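Local coordinates for protein GH26A (Muricauda sp. MAR_2010_75, PDB 6Q75) that probably hydrolyses beta-mannan-type polysaccharides as a family 26 glycoside hydrolase, at residues Gln50-Tyr53 and Ser58-Tyr61; Tyr61-Glu66 and Trp302-Asn307; Gln200-Leu205 and Leu214-Asn219; Arg173-Met178 and Asp192-Leu197. One frame throughout, in Å; residues are numbered along the deposited sequence.

Contact 1 (Gln50-Tyr53 and Ser58-Tyr61); sequences QHSY and SSFY
Ser52 OG sits against the first turn of helix 59-68, and two backbone N-H groups point at it. Tyr61 N makes the sounder bond, 3.1 Å to Ser52 OG, while Phe60 N reaches the same oxygen at 3.0 Å with a bent, weak bond of 133°. With OG beside its own backbone N (chi1 -56°), Ser52 directs the hydroxyl oxygen at the helix start. Gln50 packs next to it: its CG lies 3.3 Å from Phe60 O, and its chain then bends so that NE2 binds His51 O at 3.0 Å, nearly within the amide plane. Were Gln50 an alanine, the space beside Phe60 O would probably be left unfilled and the side-chain amide that holds His51 O lost.

The other side is looser. The partly exposed rings of Tyr53 and Phe60 meet obliquely, CD2 of Tyr53 lying 3.8 Å from CE2 of Phe60, and a water bridges Tyr53 O and Ser59 OG. Glycerol lies by the Tyr53 side chain. At the N-cap position, Ser58 OG bonds to Glu94 and Trp75. Strand end, short loop and helix start open a beta-alpha-beta unit, here strand 46-51, helix 59-68 and strand 74-78 of the barrel.

Contact 2 (Tyr61-Glu66 and Trp302-Asn307); sequences YNKAKE and WIETAN
Ala64 and Ile303 bring the two backbones nearest, with their CA atoms 6.6 Å apart, where helix 59-68 passes the short helix 302-305. Between them lies a small apolar patch. Ile303 turns both its branches to this side: CG1, the start of its longer arm, faces Ala64 CB at 4.2 Å, and the CG2 methyl rests 3.8 Å from Lys63 CD, the two side chains sliding past each other in opposite directions.

Beyond the methyl the lysine chain kinks at its last two torsions (chi3 -92°, chi4 -142°), which swings the ammonium group over to the carboxylate of Glu304. NZ of Lys63 forms a salt bridge with OE1 of Glu304 at 2.9 Å, although as a hydrogen bond it is weak. Asn301 ties the pair together: its OD1 takes a bond from Lys63 NZ, and its ND2 gives one to Glu304 OE2. A water also bridges NZ, weakly, and OE2. A leucine at Lys63 would probably leave the Glu304 carboxylate without its ion-pair mate and Asn301 OD1 without that donor. At the start of the short helix, Trp302 O accepts Ala306 N and Asn307 ND2 from opposite faces of its plane; ND2 also bonds Gly279 O.

Inward, Ala64 and Ile303 both rest on Gln50 of strand 46-51, while helix 309-316 closes the flank, Tyr316 against Ala64 and Val312 against Ile303.

Contact 3 (Gln200-Leu205 and Leu214-Asn219); sequences QLYDRL and LIWVWN
Leu201 O takes the backbone N-H of Leu205 at 2.9 Å, and this helical turn presents both leucines to the indole of Trp216. It belongs to a helix-on-strand layer of the (beta/alpha)8 barrel: helix 194-208 packs on strand 214-221, which follows it in the chain, and the axes of segments 200-205 and 214-219 pass at 11.8 Å, antiparallel with their directions 175° apart.

Trp216 carries nearly all of the contact. With CG beside its backbone N (chi1 -75°), it sends the indole out from the strand to the helix. Tyr202 comes down over one face of it: CD2 stands 3.5 Å above the indole plane, over its centre, and lies 3.6 Å from Trp216 CE2. The rings meet obliquely, their planes 43° apart. The far end of the six-membered ring pushes right up to the helix backbone, CH2 of Trp216 lying 3.6 Å from Tyr202 CA, while the two leucines close in round this end, Leu201 through its CD2 methyl at 4.1 Å from Trp216 CZ3.

Further residues hold the surroundings in place. Trp172 meets Trp216 edge-to-face, Tyr243 does the same with Tyr202, and the Trp216 backbone N bonds to Asp245. Leading away from the strand, Arg204 makes a salt bridge to Asp154. The CD1 methyl of Leu205 does double duty, lying 3.8 Å from Trp216 CH2 and 4.0 Å from CD1 of Leu214.

Contact 4 (Arg173-Met178 and Asp192-Leu197); sequences RPYHEM and DGFVKL
Tyr175 and Leu197 meet face to methyl: CD2 of Leu197 stands 3.6 Å from the centroid of the Tyr175 ring, only 6° off its normal, a clean CH-pi contact. Met178 lays its CG methylene over the Phe194 ring, 3.5 Å from the centroid. Both pairs join the loop that follows strand 170-173 to the start of helix 194-208, a beta-to-alpha connection on the C-terminal side of the (beta/alpha)8 barrel, where enzymes of this fold keep their active sites.

Phe194 touches both loop residues. Tyr175 CB meets the edge of its ring at CE1, 3.5 Å away, while Met178 covers a face. The methionine CG is set between its backbone N and carbonyl carbon (chi1 75°), and bends at the next two torsions curl the thioether back along the ring; the Met-aromatic contact is oblique, with SD 4.8 Å from the centroid.

Further out, left-handed backbone conformations at Tyr175 and Glu177 help turn the side chains of Tyr175 and Met178 to the helix, while that of His176 points away; His176 and Glu177 hydrogen-bond a Tris molecule, probably from the crystallisation liquor. Trp149 NE1 bonds to Tyr175 OH, Trp185 meets the tyrosine ring edge-to-face, and Trp218 and Ala220 back Met178. Gly193, the N-cap, starts the helix by accepting Lys196 N on its O at 3.0 Å.

From the N terminus, contact 1 comes first, closing the four-residue turn between strand 46-51 and helix 59-68. Contact 2 begins at Tyr61, where contact 1 ends, and closes the longest loop, bringing the helix back to residues 302-307 near the chain's other end; Gln50 OE1 packs on Ile303 and Ala64, so the two are continuous. Nested inside that loop, and in series, lie contact 4, which closes the loop after strand 170-173, and contact 3, which joins the same helix 194-208 to the next strand. Contacts 3 and 4 touch through Asn219 and Arg173, and both lie on the opposite side of the chain's centre from contacts 1 and 2. No loops cross; the barrel sheet links both halves.

Contact 1 (Gln50-Tyr53 and Ser58-Tyr61)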
loop_
_atom_site.group_PDB
_atom_site.type_symbol
_atom_site.label_atom_id
_atom_site.label_comp_id
_atom_site.label_asym_id
_atom_site.label_seq_id
_atom_site.Cartn_x
_atom_site.Cartn_y
_atom_site.Cartn_z
ATOM N N GLN A 50 0.047 10.363 4.012
ATOM C CA GLN A 50 -0.282 10.123 5.416
ATOM C C GLN A 50 -1.389 9.079 5.504
ATOM O O GLN A 50 -2.402 9.202 4.813
ATOM C CB GLN A 50 -0.722 11.423 6.093
ATOM C CG GLN A 50 -1.170 11.228 7.546
ATOM C CD GLN A 50 -0.008 10.943 8.494
ATOM O OE1 GLN A 50 1.008 11.628 8.475
ATOM N NE2 GLN A 50 -0.173 9.922 9.350
ATOM N N HIS A 51 -1.205 8.105 6.389
ATOM C CA HIS A 51 -2.150 7.026 6.654
ATOM C C HIS A 51 -2.934 7.321 7.925
ATOM O O HIS A 51 -2.411 7.941 8.855
ATOM C CB HIS A 51 -1.385 5.715 6.798
ATOM C CG HIS A 51 -2.235 4.542 7.167
ATOM N ND1 HIS A 51 -2.855 3.775 6.212
ATOM C CD2 HIS A 51 -2.520 3.961 8.361
ATOM C CE1 HIS A 51 -3.502 2.776 6.794
ATOM N NE2 HIS A 51 -3.330 2.869 8.097
ATOM N N SER A 52 -4.206 6.905 7.944
ATOM C CA SER A 52 -5.047 6.974 9.138
ATOM C C SER A 52 -5.763 5.642 9.317
ATOM O O SER A 52 -6.074 4.960 8.338
ATOM C CB SER A 52 -6.091 8.120 9.045
ATOM O OG SER A 52 -5.492 9.391 8.818
ATOM N N TYR A 53 -6.022 5.261 10.568
ATOM C CA TYR A 53 -6.843 4.079 10.805
ATOM C C TYR A 53 -8.263 4.306 10.304
ATOM O O TYR A 53 -8.792 5.425 10.354
ATOM C CB TYR A 53 -6.882 3.750 12.294
ATOM C CG TYR A 53 -5.517 3.643 12.928
ATOM C CD1 TYR A 53 -4.655 2.601 12.591
ATOM C CD2 TYR A 53 -5.095 4.565 13.890
ATOM C CE1 TYR A 53 -3.401 2.493 13.191
ATOM C CE2 TYR A 53 -3.870 4.448 14.502
ATOM C CZ TYR A 53 -3.021 3.414 14.142
ATOM O OH TYR A 53 -1.767 3.303 14.723
ATOM N N SER A 58 -9.542 10.070 8.270
ATOM C CA SER A 58 -8.757 11.248 7.935
ATOM C C SER A 58 -8.109 11.890 9.162
ATOM O O SER A 58 -7.509 12.967 9.043
ATOM C CB SER A 58 -9.635 12.258 7.197
ATOM O OG SER A 58 -9.918 11.810 5.881
ATOM N N SER A 59 -8.178 11.247 10.336
ATOM C CA SER A 59 -7.774 11.935 11.556
ATOM C C SER A 59 -6.294 12.306 11.530
ATOM O O SER A 59 -5.922 13.412 11.939
ATOM C CB SER A 59 -8.097 11.089 12.791
ATOM O OG SER A 59 -7.334 9.895 12.834
ATOM N N PHE A 60 -5.433 11.409 11.058
ATOM C CA PHE A 60 -4.014 11.737 11.021
ATOM C C PHE A 60 -3.605 12.473 9.752
ATOM O O PHE A 60 -2.632 13.239 9.789
ATOM C CB PHE A 60 -3.176 10.477 11.232
ATOM C CG PHE A 60 -3.370 9.902 12.601
ATOM C CD1 PHE A 60 -2.830 10.550 13.708
ATOM C CD2 PHE A 60 -4.161 8.771 12.797
ATOM C CE1 PHE A 60 -3.040 10.066 14.985
ATOM C CE2 PHE A 60 -4.375 8.273 14.087
ATOM C CZ PHE A 60 -3.818 8.924 15.176
ATOM N N TYR A 61 -4.366 12.312 8.666
ATOM C CA TYR A 61 -4.250 13.212 7.522
ATOM C C TYR A 61 -4.460 14.659 7.953
ATOM O O TYR A 61 -3.655 15.550 7.634
ATOM C CB TYR A 61 -5.284 12.815 6.460
ATOM C CG TYR A 61 -5.205 13.600 5.172
ATOM C CD1 TYR A 61 -5.901 14.789 5.022
ATOM C CD2 TYR A 61 -4.441 13.141 4.098
ATOM C CE1 TYR A 61 -5.840 15.515 3.842
ATOM C CE2 TYR A 61 -4.386 13.848 2.899
ATOM C CZ TYR A 61 -5.077 15.038 2.783
ATOM O OH TYR A 61 -5.009 15.760 1.616
HETATM O O HOH W 1 -7.323 7.274 12.388
#

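Contact 2 (Tyr61-Glu66 and Trp302-Asn307)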
loop_
_atom_site.group_PDB
_atom_site.type_symbol
_atom_site.label_atom_id
_atom_site.label_comp_id
_atom_site.label_asym_id
_atom_site.label_seq_id
_atom_site.Cartn_x
_atom_site.Cartn_y
_atom_site.Cartn_z
ATOM N N TYR A 61 -4.366 12.312 8.666
ATOM C CA TYR A 61 -4.250 13.212 7.522
ATOM C C TYR A 61 -4.460 14.659 7.953
ATOM O O TYR A 61 -3.655 15.550 7.634
ATOM C CB TYR A 61 -5.284 12.815 6.460
ATOM C CG TYR A 61 -5.205 13.600 5.172
ATOM C CD1 TYR A 61 -5.901 14.789 5.022
ATOM C CD2 TYR A 61 -4.441 13.141 4.098
ATOM C CE1 TYR A 61 -5.840 15.515 3.842
ATOM C CE2 TYR A 61 -4.386 13.848 2.899
ATOM C CZ TYR A 61 -5.077 15.038 2.783
ATOM O OH TYR A 61 -5.009 15.760 1.616
ATOM N N ASN A 62 -5.520 14.900 8.728
ATOM C CA ASN A 62 -5.794 16.246 9.223
ATOM C C ASN A 62 -4.718 16.704 10.192
ATOM O O ASN A 62 -4.351 17.885 10.207
ATOM C CB ASN A 62 -7.159 16.290 9.901
ATOM C CG ASN A 62 -8.293 16.107 8.921
ATOM O OD1 ASN A 62 -8.131 16.343 7.721
ATOM N ND2 ASN A 62 -9.453 15.701 9.423
ATOM N N LYS A 63 -4.197 15.790 11.015
ATOM C CA LYS A 63 -3.114 16.169 11.931
ATOM C C LYS A 63 -1.853 16.562 11.166
ATOM O O LYS A 63 -1.174 17.537 11.523
ATOM C CB LYS A 63 -2.818 15.024 12.901
ATOM C CG LYS A 63 -1.791 15.391 13.977
ATOM C CD LYS A 63 -1.402 14.182 14.829
ATOM C CE LYS A 63 -2.269 14.059 16.051
ATOM N NZ LYS A 63 -1.483 13.604 17.265
ATOM N N ALA A 64 -1.520 15.819 10.107
ATOM C CA ALA A 64 -0.363 16.185 9.290
ATOM C C ALA A 64 -0.524 17.584 8.715
ATOM O O ALA A 64 0.427 18.381 8.700
ATOM C CB ALA A 64 -0.165 15.167 8.167
ATOM N N LYS A 65 -1.732 17.915 8.263
ATOM C CA LYS A 65 -1.971 19.261 7.753
ATOM C C LYS A 65 -1.807 20.310 8.849
ATOM O O LYS A 65 -1.263 21.390 8.600
ATOM C CB LYS A 65 -3.362 19.336 7.123
ATOM C CG LYS A 65 -3.694 20.689 6.507
ATOM C CD LYS A 65 -5.120 20.705 5.978
ATOM N N GLU A 66 -2.263 20.011 10.074
ATOM C CA GLU A 66 -2.093 20.960 11.170
ATOM C C GLU A 66 -0.619 21.167 11.496
ATOM O O GLU A 66 -0.193 22.284 11.825
ATOM C CB GLU A 66 -2.836 20.476 12.421
ATOM C CG GLU A 66 -4.336 20.315 12.263
ATOM N N TRP A 302 2.665 8.249 14.006
ATOM C CA TRP A 302 4.109 8.434 13.885
ATOM C C TRP A 302 4.433 9.823 13.350
ATOM O O TRP A 302 5.559 10.305 13.530
ATOM C CB TRP A 302 4.714 7.344 13.002
ATOM C CG TRP A 302 5.099 6.063 13.712
ATOM C CD1 TRP A 302 6.353 5.538 13.820
ATOM C CD2 TRP A 302 4.226 5.146 14.410
ATOM N NE1 TRP A 302 6.327 4.364 14.533
ATOM C CE2 TRP A 302 5.032 4.098 14.907
ATOM C CE3 TRP A 302 2.854 5.121 14.668
ATOM C CZ2 TRP A 302 4.505 3.030 15.640
ATOM C CZ3 TRP A 302 2.330 4.063 15.390
ATOM C CH2 TRP A 302 3.157 3.033 15.872
ATOM N N ILE A 303 3.451 10.503 12.751
ATOM C CA ILE A 303 3.651 11.879 12.316
ATOM C C ILE A 303 4.028 12.764 13.502
ATOM O O ILE A 303 4.701 13.778 13.332
ATOM C CB ILE A 303 2.399 12.399 11.572
ATOM C CG1 ILE A 303 2.690 13.721 10.844
ATOM C CG2 ILE A 303 1.228 12.580 12.532
ATOM C CD1 ILE A 303 3.788 13.621 9.745
ATOM N N GLU A 304 3.624 12.382 14.713
ATOM C CA GLU A 304 3.948 13.091 15.947
ATOM C C GLU A 304 4.983 12.366 16.791
ATOM O O GLU A 304 5.903 13.002 17.320
ATOM C CB GLU A 304 2.656 13.290 16.757
ATOM C CG GLU A 304 2.801 13.550 18.250
ATOM C CD GLU A 304 1.436 13.766 18.912
ATOM O OE1 GLU A 304 0.772 14.777 18.580
ATOM O OE2 GLU A 304 1.027 12.939 19.763
ATOM N N THR A 305 4.899 11.036 16.897
ATOM C CA THR A 305 5.784 10.341 17.827
ATOM C C THR A 305 7.162 10.050 17.247
ATOM O O THR A 305 8.105 9.824 18.014
ATOM C CB THR A 305 5.136 9.035 18.295
ATOM O OG1 THR A 305 4.983 8.173 17.173
ATOM C CG2 THR A 305 3.767 9.302 18.899
ATOM N N ALA A 306 7.308 10.033 15.923
ATOM C CA ALA A 306 8.575 9.698 15.293
ATOM C C ALA A 306 9.188 10.878 14.560
ATOM O O ALA A 306 10.192 10.704 13.861
ATOM C CB ALA A 306 8.395 8.537 14.304
ATOM N N ASN A 307 8.592 12.061 14.677
ATOM C CA ASN A 307 9.035 13.231 13.931
ATOM C C ASN A 307 8.788 14.457 14.785
ATOM O O ASN A 307 7.663 14.668 15.245
ATOM C CB ASN A 307 8.246 13.366 12.615
ATOM C CG ASN A 307 8.485 12.221 11.666
ATOM O OD1 ASN A 307 9.526 12.149 10.958
ATOM N ND2 ASN A 307 7.540 11.303 11.637
HETATM O O HOH W 2 -1.342 12.878 20.435
#

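Contact 3 (Gln200-Leu205 and Leu214-Asn219)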
loop_
_atom_site.group_PDB
_atom_site.type_symbol
_atom_site.label_atom_id
_atom_site.label_comp_id
_atom_site.label_asym_id
_atom_site.label_seq_id
_atom_site.Cartn_x
_atom_site.Cartn_y
_atom_site.Cartn_z
ATOM N N GLN A 200 -3.617 -14.965 -7.732
ATOM C CA GLN A 200 -5.008 -15.355 -7.501
ATOM C C GLN A 200 -5.858 -14.146 -7.122
ATOM O O GLN A 200 -7.005 -14.007 -7.576
ATOM C CB GLN A 200 -5.084 -16.433 -6.415
ATOM C CG GLN A 200 -6.453 -17.085 -6.268
ATOM C CD GLN A 200 -6.413 -18.258 -5.292
ATOM O OE1 GLN A 200 -6.869 -18.156 -4.145
ATOM N NE2 GLN A 200 -5.833 -19.352 -5.728
ATOM N N LEU A 201 -5.322 -13.266 -6.278
ATOM C CA LEU A 201 -6.043 -12.041 -5.958
ATOM C C LEU A 201 -6.180 -11.173 -7.202
ATOM O O LEU A 201 -7.235 -10.575 -7.445
ATOM C CB LEU A 201 -5.315 -11.272 -4.848
ATOM C CG LEU A 201 -6.026 -9.972 -4.423
ATOM C CD1 LEU A 201 -7.283 -10.310 -3.650
ATOM C CD2 LEU A 201 -5.126 -9.099 -3.537
ATOM N N TYR A 202 -5.110 -11.086 -7.995
ATOM C CA TYR A 202 -5.147 -10.274 -9.206
ATOM C C TYR A 202 -6.240 -10.772 -10.136
ATOM O O TYR A 202 -7.061 -9.987 -10.629
ATOM C CB TYR A 202 -3.780 -10.310 -9.889
ATOM C CG TYR A 202 -3.666 -9.358 -11.052
ATOM C CD1 TYR A 202 -4.194 -9.699 -12.283
ATOM C CD2 TYR A 202 -3.019 -8.124 -10.923
ATOM C CE1 TYR A 202 -4.113 -8.856 -13.362
ATOM C CE2 TYR A 202 -2.927 -7.259 -12.023
ATOM C CZ TYR A 202 -3.473 -7.638 -13.232
ATOM O OH TYR A 202 -3.414 -6.819 -14.352
ATOM N N ASP A 203 -6.262 -12.084 -10.375
ATOM C CA ASP A 203 -7.296 -12.666 -11.225
ATOM C C ASP A 203 -8.689 -12.355 -10.686
ATOM O O ASP A 203 -9.598 -12.018 -11.458
ATOM C CB ASP A 203 -7.069 -14.177 -11.354
ATOM C CG ASP A 203 -8.119 -14.868 -12.221
ATOM O OD1 ASP A 203 -8.181 -14.612 -13.448
ATOM O OD2 ASP A 203 -8.876 -15.688 -11.662
ATOM N N ARG A 204 -8.900 -12.486 -9.375
ATOM C CA ARG A 204 -10.256 -12.272 -8.882
ATOM C C ARG A 204 -10.664 -10.811 -9.012
ATOM O O ARG A 204 -11.787 -10.498 -9.391
ATOM C CB ARG A 204 -10.398 -12.728 -7.430
ATOM C CG ARG A 204 -11.866 -12.606 -6.967
ATOM C CD ARG A 204 -12.290 -13.595 -5.884
ATOM N NE ARG A 204 -13.756 -13.654 -5.774
ATOM C CZ ARG A 204 -14.533 -14.525 -6.418
ATOM N NH1 ARG A 204 -14.002 -15.439 -7.221
ATOM N NH2 ARG A 204 -15.853 -14.495 -6.256
ATOM N N LEU A 205 -9.768 -9.888 -8.695
ATOM C CA LEU A 205 -10.179 -8.489 -8.735
ATOM C C LEU A 205 -10.279 -7.961 -10.161
ATOM O O LEU A 205 -11.267 -7.309 -10.522
ATOM C CB LEU A 205 -9.197 -7.670 -7.916
ATOM C CG LEU A 205 -9.252 -7.948 -6.417
ATOM C CD1 LEU A 205 -8.336 -6.907 -5.721
ATOM C CD2 LEU A 205 -10.660 -7.826 -5.876
ATOM N N LEU A 214 -7.517 -0.012 -10.407
ATOM C CA LEU A 214 -6.460 -0.293 -9.440
ATOM C C LEU A 214 -5.079 -0.139 -10.065
ATOM O O LEU A 214 -4.854 -0.525 -11.215
ATOM C CB LEU A 214 -6.603 -1.703 -8.871
ATOM C CG LEU A 214 -8.016 -2.082 -8.403
ATOM C CD1 LEU A 214 -8.063 -3.520 -7.911
ATOM C CD2 LEU A 214 -8.451 -1.138 -7.293
ATOM N N ILE A 215 -4.184 0.524 -9.330
ATOM C CA ILE A 215 -2.752 0.507 -9.596
ATOM C C ILE A 215 -2.147 -0.472 -8.605
ATOM O O ILE A 215 -2.292 -0.296 -7.388
ATOM C CB ILE A 215 -2.142 1.914 -9.442
ATOM C CG1 ILE A 215 -2.602 2.808 -10.606
ATOM C CG2 ILE A 215 -0.614 1.855 -9.405
ATOM C CD1 ILE A 215 -2.394 4.282 -10.337
ATOM N N TRP A 216 -1.466 -1.503 -9.098
ATOM C CA TRP A 216 -1.064 -2.599 -8.223
ATOM C C TRP A 216 0.281 -2.294 -7.590
ATOM O O TRP A 216 1.314 -2.295 -8.270
ATOM C CB TRP A 216 -1.033 -3.928 -8.971
ATOM C CG TRP A 216 -2.444 -4.418 -9.203
ATOM C CD1 TRP A 216 -3.350 -3.938 -10.108
ATOM C CD2 TRP A 216 -3.137 -5.406 -8.426
ATOM N NE1 TRP A 216 -4.548 -4.610 -9.977
ATOM C CE2 TRP A 216 -4.440 -5.510 -8.948
ATOM C CE3 TRP A 216 -2.769 -6.239 -7.369
ATOM C CZ2 TRP A 216 -5.381 -6.394 -8.427
ATOM C CZ3 TRP A 216 -3.700 -7.119 -6.857
ATOM C CH2 TRP A 216 -4.993 -7.203 -7.405
ATOM N N VAL A 217 0.272 -2.077 -6.277
ATOM C CA VAL A 217 1.485 -1.700 -5.555
ATOM C C VAL A 217 1.923 -2.921 -4.770
ATOM O O VAL A 217 1.235 -3.345 -3.830
ATOM C CB VAL A 217 1.272 -0.506 -4.622
ATOM C CG1 VAL A 217 2.640 -0.122 -3.950
ATOM C CG2 VAL A 217 0.683 0.689 -5.391
ATOM N N TRP A 218 3.081 -3.468 -5.145
ATOM C CA TRP A 218 3.702 -4.581 -4.439
ATOM C C TRP A 218 4.572 -3.969 -3.352
ATOM O O TRP A 218 5.579 -3.342 -3.662
ATOM C CB TRP A 218 4.519 -5.413 -5.427
ATOM C CG TRP A 218 5.252 -6.615 -4.858
ATOM C CD1 TRP A 218 4.778 -7.906 -4.732
ATOM C CD2 TRP A 218 6.608 -6.644 -4.420
ATOM N NE1 TRP A 218 5.762 -8.725 -4.227
ATOM C CE2 TRP A 218 6.894 -7.973 -4.020
ATOM C CE3 TRP A 218 7.615 -5.669 -4.312
ATOM C CZ2 TRP A 218 8.135 -8.348 -3.520
ATOM C CZ3 TRP A 218 8.853 -6.054 -3.809
ATOM C CH2 TRP A 218 9.103 -7.373 -3.429
ATOM N N ASN A 219 4.160 -4.120 -2.082
ATOM C CA ASN A 219 4.697 -3.333 -0.962
ATOM C C ASN A 219 5.369 -4.304 0.012
ATOM O O ASN A 219 4.684 -4.970 0.795
ATOM C CB ASN A 219 3.562 -2.553 -0.279
ATOM C CG ASN A 219 4.050 -1.432 0.663
ATOM O OD1 ASN A 219 3.305 -0.486 0.920
ATOM N ND2 ASN A 219 5.284 -1.539 1.181
#

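Contact 4 (Arg173-Met178 and Asp192-Leu197)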
loop_
_atom_site.group_PDB
_atom_site.type_symbol
_atom_site.label_atom_id
_atom_site.label_comp_id
_atom_site.label_asym_id
_atom_site.label_seq_id
_atom_site.Cartn_x
_atom_site.Cartn_y
_atom_site.Cartn_z
ATOM N N ARG A 173 -2.495 -1.702 -2.283
ATOM C CA ARG A 173 -1.315 -2.351 -1.703
ATOM C C ARG A 173 -1.751 -3.548 -0.854
ATOM O O ARG A 173 -1.794 -3.476 0.378
ATOM C CB ARG A 173 -0.459 -1.355 -0.892
ATOM C CG ARG A 173 -0.550 0.108 -1.373
ATOM C CD ARG A 173 0.561 0.955 -0.733
ATOM N NE ARG A 173 0.692 0.678 0.707
ATOM C CZ ARG A 173 -0.130 1.171 1.633
ATOM N NH1 ARG A 173 0.055 0.852 2.910
ATOM N NH2 ARG A 173 -1.153 1.959 1.289
ATOM N N PRO A 174 -2.148 -4.655 -1.490
ATOM C CA PRO A 174 -2.563 -5.842 -0.737
ATOM C C PRO A 174 -1.396 -6.703 -0.244
ATOM O O PRO A 174 -0.326 -6.768 -0.854
ATOM C CB PRO A 174 -3.406 -6.608 -1.772
ATOM C CG PRO A 174 -2.645 -6.325 -3.096
ATOM C CD PRO A 174 -2.112 -4.863 -2.940
ATOM N N TYR A 175 -1.646 -7.418 0.853
ATOM C CA TYR A 175 -0.732 -8.443 1.374
ATOM C C TYR A 175 0.686 -7.879 1.517
ATOM O O TYR A 175 1.668 -8.456 1.044
ATOM C CB TYR A 175 -0.727 -9.681 0.500
ATOM C CG TYR A 175 -2.075 -10.379 0.421
ATOM C CD1 TYR A 175 -2.764 -10.763 1.582
ATOM C CD2 TYR A 175 -2.653 -10.665 -0.807
ATOM C CE1 TYR A 175 -4.010 -11.412 1.509
ATOM C CE2 TYR A 175 -3.895 -11.333 -0.885
ATOM C CZ TYR A 175 -4.559 -11.687 0.274
ATOM O OH TYR A 175 -5.788 -12.330 0.194
ATOM N N HIS A 176 0.760 -6.725 2.154
ATOM C CA HIS A 176 1.992 -5.961 2.276
ATOM C C HIS A 176 2.965 -6.626 3.258
ATOM O O HIS A 176 2.600 -7.496 4.056
ATOM C CB HIS A 176 1.672 -4.542 2.746
ATOM C CG HIS A 176 0.993 -4.531 4.078
ATOM N ND1 HIS A 176 -0.251 -5.084 4.274
ATOM C CD2 HIS A 176 1.417 -4.114 5.292
ATOM C CE1 HIS A 176 -0.586 -4.975 5.549
ATOM N NE2 HIS A 176 0.410 -4.377 6.187
ATOM N N GLU A 177 4.233 -6.214 3.181
ATOM C CA GLU A 177 5.294 -6.755 4.060
ATOM C C GLU A 177 5.378 -8.285 3.950
ATOM O O GLU A 177 5.678 -8.998 4.914
ATOM C CB GLU A 177 5.087 -6.293 5.511
ATOM C CG GLU A 177 5.277 -4.756 5.631
ATOM C CD GLU A 177 5.090 -4.181 7.048
ATOM O OE1 GLU A 177 4.875 -4.943 8.027
ATOM O OE2 GLU A 177 5.202 -2.941 7.186
ATOM N N MET A 178 5.184 -8.786 2.733
ATOM C CA MET A 178 5.084 -10.227 2.521
ATOM C C MET A 178 6.421 -10.936 2.661
ATOM O O MET A 178 6.436 -12.169 2.781
ATOM C CB MET A 178 4.489 -10.493 1.136
ATOM C CG MET A 178 5.460 -10.246 -0.034
ATOM S SD MET A 178 5.896 -8.509 -0.329
ATOM C CE MET A 178 4.400 -7.809 -0.984
ATOM N N ASP A 192 4.736 -21.972 -5.403
ATOM C CA ASP A 192 3.440 -22.166 -4.775
ATOM C C ASP A 192 3.259 -21.296 -3.546
ATOM O O ASP A 192 2.293 -21.488 -2.798
ATOM C CB ASP A 192 3.231 -23.644 -4.441
ATOM C CG ASP A 192 3.191 -24.512 -5.688
ATOM O OD1 ASP A 192 2.765 -24.008 -6.750
ATOM O OD2 ASP A 192 3.600 -25.689 -5.611
ATOM N N GLY A 193 4.153 -20.323 -3.333
ATOM C CA GLY A 193 4.020 -19.440 -2.203
ATOM C C GLY A 193 3.334 -18.129 -2.526
ATOM O O GLY A 193 2.294 -18.094 -3.178
ATOM N N PHE A 194 3.926 -17.037 -2.057
ATOM C CA PHE A 194 3.257 -15.744 -2.121
ATOM C C PHE A 194 2.859 -15.386 -3.543
ATOM O O PHE A 194 1.787 -14.811 -3.761
ATOM C CB PHE A 194 4.159 -14.642 -1.563
ATOM C CG PHE A 194 3.505 -13.299 -1.575
ATOM C CD1 PHE A 194 2.583 -12.966 -0.595
ATOM C CD2 PHE A 194 3.760 -12.390 -2.593
ATOM C CE1 PHE A 194 1.957 -11.709 -0.597
ATOM C CE2 PHE A 194 3.132 -11.138 -2.619
ATOM C CZ PHE A 194 2.233 -10.806 -1.628
ATOM N N VAL A 195 3.724 -15.676 -4.517
ATOM C CA VAL A 195 3.440 -15.177 -5.866
ATOM C C VAL A 195 2.146 -15.781 -6.383
ATOM O O VAL A 195 1.456 -15.167 -7.206
ATOM C CB VAL A 195 4.608 -15.430 -6.841
ATOM C CG1 VAL A 195 5.867 -14.684 -6.370
ATOM C CG2 VAL A 195 4.855 -16.912 -7.049
ATOM N N LYS A 196 1.784 -16.974 -5.896
ATOM C CA LYS A 196 0.540 -17.592 -6.344
ATOM C C LYS A 196 -0.671 -16.946 -5.676
ATOM O O LYS A 196 -1.731 -16.821 -6.308
ATOM C CB LYS A 196 0.582 -19.100 -6.078
ATOM C CG LYS A 196 -0.616 -19.854 -6.677
ATOM C CD LYS A 196 -0.605 -21.332 -6.330
ATOM C CE LYS A 196 -1.400 -22.136 -7.376
ATOM N NZ LYS A 196 -1.168 -23.616 -7.315
ATOM N N LEU A 197 -0.531 -16.526 -4.411
ATOM C CA LEU A 197 -1.580 -15.735 -3.776
ATOM C C LEU A 197 -1.776 -14.405 -4.500
ATOM O O LEU A 197 -2.910 -13.986 -4.752
ATOM C CB LEU A 197 -1.253 -15.496 -2.294
ATOM C CG LEU A 197 -2.173 -14.512 -1.553
ATOM C CD1 LEU A 197 -3.622 -15.042 -1.608
ATOM C CD2 LEU A 197 -1.735 -14.292 -0.072
#